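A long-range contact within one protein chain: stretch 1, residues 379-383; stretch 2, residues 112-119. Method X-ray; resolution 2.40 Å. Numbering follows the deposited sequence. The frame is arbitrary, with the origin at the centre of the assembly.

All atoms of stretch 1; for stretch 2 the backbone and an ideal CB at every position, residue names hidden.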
# COMPACT_ATOMS: atom_id res chain seq x y z
N ARG A 379 -30.67 0.27 15.18
CA ARG A 379 -31.25 0.98 16.37
C ARG A 379 -31.40 2.48 16.07
O ARG A 379 -32.32 3.09 16.62
CB ARG A 379 -30.41 0.76 17.64
CG ARG A 379 -30.56 -0.62 18.25
CD ARG A 379 -29.80 -0.81 19.56
NE ARG A 379 -28.37 -1.03 19.34
CZ ARG A 379 -27.78 -2.23 19.14
NH1 ARG A 379 -28.49 -3.35 19.16
NH2 ARG A 379 -26.47 -2.30 18.94
N LEU A 380 -30.54 3.05 15.23
CA LEU A 380 -30.69 4.47 14.80
C LEU A 380 -31.89 4.61 13.86
O LEU A 380 -32.72 5.51 14.10
CB LEU A 380 -29.41 4.98 14.12
CG LEU A 380 -29.52 6.38 13.52
CD1 LEU A 380 -29.93 7.40 14.57
CD2 LEU A 380 -28.22 6.77 12.83
N LEU A 381 -31.95 3.80 12.80
CA LEU A 381 -32.89 4.03 11.66
C LEU A 381 -34.32 3.58 12.00
O LEU A 381 -35.20 3.83 11.18
CB LEU A 381 -32.36 3.29 10.43
CG LEU A 381 -31.34 4.00 9.57
CD1 LEU A 381 -32.02 5.00 8.64
CD2 LEU A 381 -30.22 4.62 10.39
N GLU A 382 -34.55 3.00 13.19
CA GLU A 382 -35.86 2.79 13.86
C GLU A 382 -36.69 4.10 13.89
O GLU A 382 -37.90 4.04 13.63
CB GLU A 382 -35.62 2.21 15.28
CG GLU A 382 -36.29 0.90 15.68
CD GLU A 382 -35.85 -0.34 14.92
OE1 GLU A 382 -35.17 -0.20 13.87
OE2 GLU A 382 -36.21 -1.43 15.38
N GLY A 383 -36.06 5.24 14.15
CA GLY A 383 -36.72 6.56 14.14
C GLY A 383 -36.10 7.52 15.13
O GLY A 383 -35.05 7.26 15.73
OXT GLY A 383 -36.69 8.59 15.32
N UNK A 112 -29.53 13.47 6.65
CA UNK A 112 -30.14 12.92 5.42
C UNK A 112 -31.29 11.97 5.79
O UNK A 112 -32.30 12.01 5.09
CB UNK A 112 -29.10 12.19 4.58
N UNK A 113 -31.14 11.20 6.88
CA UNK A 113 -32.17 10.24 7.37
C UNK A 113 -33.28 10.96 8.14
O UNK A 113 -34.28 10.26 8.47
CB UNK A 113 -31.53 9.18 8.27
N UNK A 114 -33.15 12.25 8.44
CA UNK A 114 -34.15 13.00 9.23
C UNK A 114 -34.07 12.65 10.70
O UNK A 114 -35.13 12.48 11.33
CB UNK A 114 -35.56 12.72 8.72
N UNK A 115 -32.85 12.55 11.24
CA UNK A 115 -32.57 12.03 12.60
C UNK A 115 -31.59 12.95 13.33
O UNK A 115 -30.86 12.43 14.22
CB UNK A 115 -32.00 10.61 12.53
N UNK A 116 -31.57 14.24 13.00
CA UNK A 116 -30.65 15.21 13.66
C UNK A 116 -30.85 15.15 15.18
O UNK A 116 -29.87 15.25 15.92
CB UNK A 116 -30.89 16.63 13.15
N UNK A 117 -32.10 14.99 15.61
CA UNK A 117 -32.53 14.91 17.03
C UNK A 117 -31.91 13.69 17.73
O UNK A 117 -31.94 13.65 18.97
CB UNK A 117 -34.06 14.84 17.12
N UNK A 118 -31.36 12.73 16.98
CA UNK A 118 -30.71 11.51 17.56
C UNK A 118 -29.18 11.67 17.59
O UNK A 118 -28.52 10.78 18.12
CB UNK A 118 -31.08 10.27 16.75
N UNK A 119 -28.65 12.78 17.08
CA UNK A 119 -27.20 13.08 17.07
C UNK A 119 -26.72 13.27 18.50
O UNK A 119 -27.28 14.08 19.23
CB UNK A 119 -26.89 14.33 16.24

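Stretch 1 ends the chain. It offers two leucine side chains, Leu380 and Leu381, and then the C-terminal carboxylate of Gly383, with oxygens O and OXT. Stretch 2 leaves a helix and turns past this end.

Position 112 is helical, and its ideal CB finds nothing of stretch 1 within 5.5 Å. Stretch 1 sets no demand here, so many residues would serve. The deposited residue is Ala112, which makes no contact across the pair.

Position 113 is different. Its CB points toward stretch 1 and lies 4.2 Å from CD1 of Leu381. The neighbour is apolar, so a small or medium apolar side chain would suit. The residue is Ala113. Its methyl CB meets Leu381 CD1 at 4.2 Å, a modest apolar contact.

Position 114 has phi 75° and psi 43°. It is the first residue to leave the helix, in a Schellman motif, and positive phi favours glycine. Asparagine is a common second choice at such angles. Nothing of stretch 1 is within reach of a CB. The residue is Gly114, which fits the backbone and leaves stretch 1 alone.

Position 115 points its CB toward stretch 1, 4.3 Å from Leu380 CD1. Leu381 and Gly383 also lie ahead of it. An apolar side chain longer than alanine is called for; leucine, isoleucine or methionine could all be considered. The residue is Leu115, with chi1 m and chi2 t. Its CD1 comes 3.8 Å from Leu380 CG and 4.3 Å from Leu381 CD2, so one methyl packs against both leucines. Leu115 CD2 reaches the chain end instead, 3.6 Å from Gly383 C.

Position 116 begins a 3-10 segment and is out of reach of stretch 1. Polar or charged residues would be acceptable, among others. It is Arg116, which makes no contact with stretch 1.

Position 117 has a CB that points sideways, with nothing within 5.5 Å. A short side chain would miss stretch 1, but a longer polar or basic one could approach the carboxylate. The residue is His117, with chi1 p. Its ring presents an edge to the chain end, and CE1 lies 3.5 Å from Gly383 OXT. The area covered is small.

Position 118 points its CB toward stretch 1. The ideal CB is 3.8 Å from Leu380 CD1 and 5.1 Å from Gly383 O. The site therefore asks for an aliphatic base and rewards a positive end; lysine or arginine would answer both. The residue is Arg118. Its CB packs 3.8 Å from Leu380 CD1. Its NE donates a hydrogen bond to Gly383 O at 2.8 Å. Arg118 NH2 also forms a salt bridge with Gly383 OXT at 3.0 Å. That oxygen sits over one face of the guanidinium, so the attraction is between charges and no N-H points at it.

Position 119 points its CB away, so stretch 1 leaves the choice open. It is Ala119, whose backbone N bonds to Arg116 O at 3.0 Å.

Stretch 2, residues 112-119: AAGLRHRA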
# COMPACT_ATOMS: atom_id res chain seq x y z
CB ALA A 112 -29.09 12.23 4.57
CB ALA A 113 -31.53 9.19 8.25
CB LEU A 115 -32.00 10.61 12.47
CG LEU A 115 -32.93 9.55 11.89
CD1 LEU A 115 -32.20 8.24 11.67
CD2 LEU A 115 -34.13 9.34 12.80
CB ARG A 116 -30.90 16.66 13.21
CG ARG A 116 -30.74 16.95 11.73
CD ARG A 116 -30.76 18.43 11.43
NE ARG A 116 -29.43 18.81 10.99
CZ ARG A 116 -28.50 19.42 11.75
NH1 ARG A 116 -28.78 19.85 12.97
NH2 ARG A 116 -27.31 19.65 11.24
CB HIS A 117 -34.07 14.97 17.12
CG HIS A 117 -34.76 13.87 16.38
ND1 HIS A 117 -35.05 12.66 16.98
CD2 HIS A 117 -35.22 13.79 15.10
CE1 HIS A 117 -35.64 11.87 16.09
NE2 HIS A 117 -35.75 12.54 14.93
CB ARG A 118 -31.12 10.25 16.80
CG ARG A 118 -32.61 9.96 16.87
CD ARG A 118 -33.06 9.38 18.20
NE ARG A 118 -34.29 8.61 18.03
CZ ARG A 118 -35.47 8.90 18.57
NH1 ARG A 118 -35.61 9.96 19.36
NH2 ARG A 118 -36.52 8.13 18.32
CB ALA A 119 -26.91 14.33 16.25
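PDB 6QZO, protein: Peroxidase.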